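Local atomic coordinates of putative acetoin utilization protein, acetoin dehydrogenase (Thermus thermophilus, PDB entry 5AWE), a protein that is of unknown function but carries paired CBS domains and an ACT domain and probably acts as a small-molecule-sensing regulatory protein related to acetoin utilization proteins. Residues G135-D149 / G177-E191. Sequence-based numbering, arbitrary orientation.
Sequences GLKLGGLRITVDIPD and GYQRLVMRVVGEDVE
D146 and R180 face each other across antiparallel strands 141-148 and 178-186, in a salt bridge made side-on. R180 NE meets D146 OD1 at 2.7 Å and NH2 meets OD2 at 2.6 Å, each oxygen using its syn lone pair, in or close to the guanidinium plane. R180 CG and CD rest on T144 CG2, and beyond them the bend at chi3 (-58°) turns the NE/NH2 edge to the D146 carboxylate. A leucine in place of R180 would probably leave the D146 carboxylate without its two-bond partner, the long, weak ion pair with R203 being a poor replacement.

Farther along this face, the R142 and R184 guanidinium planes lie 65° apart. Their like charges, R142 NE and R184 NH2 3.9 Å apart, are bridged by E95 of the second subunit. The R184 plane lies between the R142 chain and L136, whose CD2 comes within 3.2 Å of R184 NE. R184 NH1 bonds G210 O and a water that also donates to the carbonyls of G135 and G139. V182 CG1 sits over one face of the R142 guanidinium.

The opposite face is mostly apolar, Q179 excepted, whose NE2 bonds T171 OG1 and I166 O of the second subunit. I143 CD1 abuts V185 CG2 at 3.7 Å, and I147 reaches along to L181, CD1 to CD1 at 3.4 Å. I147 and M183 (here selenomethionine) also pack on helix 153-158, branched I147 suiting this sheet-helix interior. The ladder from L141-V185 to I147-Q179 thus joins the central strands of an antiparallel sheet ordered 2-3-1-4, backed by helices: the βαββαβ ferredoxin-like fold of an ACT domain.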
loop_
_atom_site.group_PDB
_atom_site.type_symbol
_atom_site.label_atom_id
_atom_site.label_comp_id
_atom_site.label_asym_id
_atom_site.label_seq_id
_atom_site.Cartn_x
_atom_site.Cartn_y
_atom_site.Cartn_z
ATOM N N GLY A 135 -5.435 -30.267 36.256
ATOM C CA GLY A 135 -6.235 -29.691 37.324
ATOM C C GLY A 135 -5.781 -28.314 37.791
ATOM O O GLY A 135 -5.909 -27.987 38.969
ATOM N N LEU A 136 -5.255 -27.504 36.878
ATOM C CA LEU A 136 -4.638 -26.237 37.256
ATOM C C LEU A 136 -5.696 -25.240 37.720
ATOM O O LEU A 136 -5.377 -24.169 38.236
ATOM C CB LEU A 136 -3.847 -25.653 36.072
ATOM C CG LEU A 136 -2.831 -26.580 35.384
ATOM C CD1 LEU A 136 -2.085 -25.813 34.303
ATOM C CD2 LEU A 136 -1.853 -27.151 36.404
ATOM N N LYS A 137 -6.959 -25.599 37.535
ATOM C CA LYS A 137 -8.058 -24.735 37.931
ATOM C C LYS A 137 -8.861 -25.306 39.094
ATOM O O LYS A 137 -9.916 -24.776 39.431
ATOM C CB LYS A 137 -8.997 -24.502 36.747
ATOM C CG LYS A 137 -8.559 -23.414 35.792
ATOM C CD LYS A 137 -9.537 -23.299 34.639
ATOM C CE LYS A 137 -9.300 -22.023 33.840
ATOM N NZ LYS A 137 -9.533 -20.793 34.657
ATOM N N LEU A 138 -8.373 -26.386 39.700
ATOM C CA LEU A 138 -9.131 -27.073 40.744
ATOM C C LEU A 138 -8.807 -26.614 42.158
ATOM O O LEU A 138 -9.305 -27.192 43.127
ATOM C CB LEU A 138 -8.920 -28.582 40.655
ATOM C CG LEU A 138 -9.410 -29.248 39.370
ATOM C CD1 LEU A 138 -9.269 -30.750 39.522
ATOM C CD2 LEU A 138 -10.870 -28.860 39.094
ATOM N N GLY A 139 -7.979 -25.580 42.284
ATOM C CA GLY A 139 -7.560 -25.154 43.604
ATOM C C GLY A 139 -6.798 -26.262 44.319
ATOM O O GLY A 139 -5.987 -26.970 43.716
ATOM N N GLY A 140 -7.054 -26.423 45.610
ATOM C CA GLY A 140 -6.298 -27.390 46.376
ATOM C C GLY A 140 -4.900 -26.871 46.635
ATOM O O GLY A 140 -4.711 -25.669 46.813
ATOM N N LEU A 141 -3.923 -27.774 46.658
ATOM C CA LEU A 141 -2.544 -27.398 46.929
ATOM C C LEU A 141 -1.596 -27.878 45.852
ATOM O O LEU A 141 -1.685 -29.014 45.385
ATOM C CB LEU A 141 -2.077 -27.956 48.279
ATOM C CG LEU A 141 -2.687 -27.356 49.548
ATOM C CD1 LEU A 141 -1.892 -27.831 50.776
ATOM C CD2 LEU A 141 -2.657 -25.845 49.454
ATOM N N ARG A 142 -0.677 -27.001 45.474
ATOM C CA ARG A 142 0.422 -27.365 44.600
ATOM C C ARG A 142 1.646 -27.677 45.463
ATOM O O ARG A 142 2.198 -26.798 46.127
ATOM C CB ARG A 142 0.709 -26.210 43.644
ATOM C CG ARG A 142 1.870 -26.430 42.698
ATOM C CD ARG A 142 2.182 -25.137 41.960
ATOM N NE ARG A 142 3.118 -25.314 40.860
ATOM C CZ ARG A 142 4.427 -25.112 40.954
ATOM N NH1 ARG A 142 4.954 -24.733 42.110
ATOM N NH2 ARG A 142 5.204 -25.252 39.883
ATOM N N ILE A 143 2.060 -28.937 45.461
ATOM C CA ILE A 143 3.120 -29.389 46.352
ATOM C C ILE A 143 4.314 -29.870 45.542
ATOM O O ILE A 143 4.208 -30.834 44.782
ATOM C CB ILE A 143 2.624 -30.550 47.263
ATOM C CG1 ILE A 143 1.412 -30.087 48.080
ATOM C CG2 ILE A 143 3.748 -31.020 48.200
ATOM C CD1 ILE A 143 0.775 -31.185 48.915
ATOM N N THR A 144 5.445 -29.193 45.694
ATOM C CA THR A 144 6.705 -29.731 45.202
ATOM C C THR A 144 7.301 -30.590 46.300
ATOM O O THR A 144 7.498 -30.122 47.420
ATOM C CB THR A 144 7.712 -28.627 44.859
ATOM O OG1 THR A 144 7.144 -27.746 43.885
ATOM C CG2 THR A 144 8.982 -29.236 44.288
ATOM N N VAL A 145 7.579 -31.850 45.979
ATOM C CA VAL A 145 8.131 -32.771 46.955
ATOM C C VAL A 145 9.236 -33.611 46.333
ATOM O O VAL A 145 9.130 -34.043 45.181
ATOM C CB VAL A 145 7.026 -33.695 47.523
ATOM C CG1 VAL A 145 6.205 -34.287 46.388
ATOM C CG2 VAL A 145 7.645 -34.806 48.358
ATOM N N ASP A 146 10.300 -33.824 47.100
ATOM C CA ASP A 146 11.413 -34.653 46.664
ATOM C C ASP A 146 11.316 -36.026 47.305
ATOM O O ASP A 146 11.391 -36.160 48.530
ATOM C CB ASP A 146 12.744 -34.006 47.051
ATOM C CG ASP A 146 13.065 -32.788 46.209
ATOM O OD1 ASP A 146 12.515 -32.667 45.092
ATOM O OD2 ASP A 146 13.868 -31.948 46.662
ATOM N N ILE A 147 11.149 -37.047 46.474
ATOM C CA ILE A 147 11.102 -38.418 46.956
ATOM C C ILE A 147 12.336 -39.138 46.447
ATOM O O ILE A 147 12.922 -38.740 45.434
ATOM C CB ILE A 147 9.849 -39.159 46.438
ATOM C CG1 ILE A 147 9.826 -39.132 44.904
ATOM C CG2 ILE A 147 8.590 -38.526 47.015
ATOM C CD1 ILE A 147 8.731 -39.991 44.287
ATOM N N PRO A 148 12.761 -40.198 47.147
ATOM C CA PRO A 148 13.948 -40.924 46.684
ATOM C C PRO A 148 13.647 -41.431 45.279
ATOM O O PRO A 148 12.495 -41.726 44.965
ATOM C CB PRO A 148 14.092 -42.069 47.690
ATOM C CG PRO A 148 13.337 -41.618 48.892
ATOM C CD PRO A 148 12.196 -40.787 48.372
ATOM N N ASP A 149 14.659 -41.520 44.425
ATOM C CA ASP A 149 14.404 -42.000 43.076
ATOM C C ASP A 149 14.597 -43.506 42.954
ATOM O O ASP A 149 15.314 -43.980 42.068
ATOM C CB ASP A 149 15.288 -41.266 42.059
ATOM C CG ASP A 149 16.750 -41.674 42.134
ATOM O OD1 ASP A 149 17.253 -41.936 43.248
ATOM O OD2 ASP A 149 17.396 -41.724 41.066
ATOM N N GLY A 177 19.941 -38.718 43.635
ATOM C CA GLY A 177 19.269 -39.373 44.743
ATOM C C GLY A 177 17.765 -39.156 44.828
ATOM O O GLY A 177 17.097 -39.780 45.655
ATOM N N TYR A 178 17.217 -38.283 43.988
ATOM C CA TYR A 178 15.863 -37.786 44.220
ATOM C C TYR A 178 15.115 -37.417 42.951
ATOM O O TYR A 178 15.682 -36.888 42.000
ATOM C CB TYR A 178 15.890 -36.556 45.138
ATOM C CG TYR A 178 16.252 -36.863 46.566
ATOM C CD1 TYR A 178 15.260 -37.109 47.516
ATOM C CD2 TYR A 178 17.587 -36.938 46.968
ATOM C CE1 TYR A 178 15.584 -37.426 48.827
ATOM C CE2 TYR A 178 17.924 -37.256 48.282
ATOM C CZ TYR A 178 16.915 -37.502 49.203
ATOM O OH TYR A 178 17.235 -37.844 50.495
ATOM N N GLN A 179 13.819 -37.684 42.957
ATOM C CA GLN A 179 12.951 -37.234 41.887
ATOM C C GLN A 179 12.096 -36.104 42.453
ATOM O O GLN A 179 11.441 -36.284 43.480
ATOM C CB GLN A 179 12.082 -38.407 41.426
ATOM C CG GLN A 179 11.165 -38.107 40.268
ATOM C CD GLN A 179 10.222 -39.254 39.991
ATOM O OE1 GLN A 179 10.241 -40.267 40.696
ATOM N NE2 GLN A 179 9.388 -39.106 38.964
ATOM N N ARG A 180 12.119 -34.939 41.806
ATOM C CA ARG A 180 11.354 -33.790 42.298
ATOM C C ARG A 180 9.987 -33.649 41.630
ATOM O O ARG A 180 9.889 -33.343 40.438
ATOM C CB ARG A 180 12.136 -32.488 42.109
ATOM C CG ARG A 180 11.286 -31.240 42.375
ATOM C CD ARG A 180 12.144 -30.051 42.709
ATOM N NE ARG A 180 12.984 -30.320 43.870
ATOM C CZ ARG A 180 13.926 -29.494 44.312
ATOM N NH1 ARG A 180 14.146 -28.342 43.688
ATOM N NH2 ARG A 180 14.652 -29.822 45.377
ATOM N N LEU A 181 8.937 -33.857 42.419
ATOM C CA LEU A 181 7.582 -33.918 41.890
ATOM C C LEU A 181 6.816 -32.629 42.153
ATOM O O LEU A 181 6.900 -32.050 43.241
ATOM C CB LEU A 181 6.823 -35.098 42.518
ATOM C CG LEU A 181 7.527 -36.457 42.437
ATOM C CD1 LEU A 181 6.724 -37.497 43.202
ATOM C CD2 LEU A 181 7.704 -36.863 40.971
ATOM N N VAL A 182 6.067 -32.183 41.154
ATOM C CA VAL A 182 5.051 -31.170 41.383
ATOM C C VAL A 182 3.712 -31.892 41.391
ATOM O O VAL A 182 3.327 -32.548 40.416
ATOM C CB VAL A 182 5.087 -30.060 40.281
ATOM C CG1 VAL A 182 3.983 -29.041 40.511
ATOM C CG2 VAL A 182 6.435 -29.353 40.311
HETATM N N MSE A 183 3.019 -31.796 42.517
HETATM C CA MSE A 183 1.856 -32.638 42.764
HETATM C C MSE A 183 0.694 -31.733 43.122
HETATM O O MSE A 183 0.841 -30.818 43.924
HETATM C CB MSE A 183 2.148 -33.614 43.920
HETATM C CG MSE A 183 1.088 -34.698 44.142
HETATM SE SE MSE A 183 1.319 -35.619 45.703
HETATM C CE MSE A 183 0.903 -37.152 45.205
ATOM N N ARG A 184 -0.459 -31.971 42.511
ATOM C CA ARG A 184 -1.650 -31.226 42.874
ATOM C C ARG A 184 -2.620 -32.138 43.582
ATOM O O ARG A 184 -2.974 -33.197 43.072
ATOM C CB ARG A 184 -2.288 -30.599 41.629
ATOM C CG ARG A 184 -1.554 -29.347 41.193
ATOM C CD ARG A 184 -1.992 -28.835 39.845
ATOM N NE ARG A 184 -1.138 -27.718 39.432
ATOM C CZ ARG A 184 -1.310 -26.454 39.819
ATOM N NH1 ARG A 184 -2.307 -26.132 40.633
ATOM N NH2 ARG A 184 -0.487 -25.508 39.389
ATOM N N VAL A 185 -3.019 -31.733 44.778
ATOM C CA VAL A 185 -3.900 -32.541 45.604
ATOM C C VAL A 185 -5.137 -31.725 45.948
ATOM O O VAL A 185 -5.067 -30.497 46.066
ATOM C CB VAL A 185 -3.194 -32.986 46.906
ATOM C CG1 VAL A 185 -2.001 -33.908 46.569
ATOM C CG2 VAL A 185 -2.719 -31.757 47.686
ATOM N N VAL A 186 -6.269 -32.410 46.088
ATOM C CA VAL A 186 -7.539 -31.745 46.346
ATOM C C VAL A 186 -8.379 -32.530 47.341
ATOM O O VAL A 186 -8.054 -33.672 47.690
ATOM C CB VAL A 186 -8.378 -31.593 45.059
ATOM C CG1 VAL A 186 -7.630 -30.744 44.028
ATOM C CG2 VAL A 186 -8.702 -32.971 44.499
ATOM N N GLY A 187 -9.468 -31.907 47.784
ATOM C CA GLY A 187 -10.474 -32.622 48.543
ATOM C C GLY A 187 -10.275 -32.562 50.042
ATOM O O GLY A 187 -9.737 -31.589 50.573
ATOM N N GLU A 188 -10.705 -33.624 50.715
ATOM C CA GLU A 188 -10.814 -33.645 52.163
ATOM C C GLU A 188 -9.473 -33.477 52.852
ATOM O O GLU A 188 -8.547 -34.265 52.640
ATOM C CB GLU A 188 -11.453 -34.958 52.613
ATOM C CG GLU A 188 -11.755 -35.022 54.098
ATOM C CD GLU A 188 -12.607 -36.218 54.461
ATOM O OE1 GLU A 188 -13.570 -36.511 53.715
ATOM O OE2 GLU A 188 -12.313 -36.866 55.492
ATOM N N ASP A 189 -9.378 -32.444 53.681
ATOM C CA ASP A 189 -8.224 -32.239 54.541
ATOM C C ASP A 189 -6.929 -32.095 53.747
ATOM O O ASP A 189 -5.863 -32.514 54.194
ATOM C CB ASP A 189 -8.105 -33.393 55.545
ATOM C CG ASP A 189 -7.096 -33.106 56.640
ATOM O OD1 ASP A 189 -6.929 -31.922 57.000
ATOM O OD2 ASP A 189 -6.466 -34.061 57.139
ATOM N N VAL A 190 -7.027 -31.490 52.568
ATOM C CA VAL A 190 -5.852 -31.230 51.743
ATOM C C VAL A 190 -4.798 -30.443 52.522
ATOM O O VAL A 190 -3.600 -30.565 52.264
ATOM C CB VAL A 190 -6.227 -30.431 50.474
ATOM C CG1 VAL A 190 -6.760 -29.045 50.859
ATOM C CG2 VAL A 190 -5.016 -30.305 49.564
ATOM N N GLU A 191 -5.243 -29.639 53.481
ATOM C CA GLU A 191 -4.323 -28.810 54.254
ATOM C C GLU A 191 -3.429 -29.709 55.097
ATOM O O GLU A 191 -2.308 -29.345 55.441
ATOM C CB GLU A 191 -5.098 -27.849 55.161
ATOM C CG GLU A 191 -6.200 -27.059 54.453
ATOM C CD GLU A 191 -7.411 -27.921 54.100
ATOM O OE1 GLU A 191 -7.439 -29.107 54.498
ATOM O OE2 GLU A 191 -8.333 -27.413 53.424
HETATM O O HOH W 1 -4.662 -27.724 41.387
#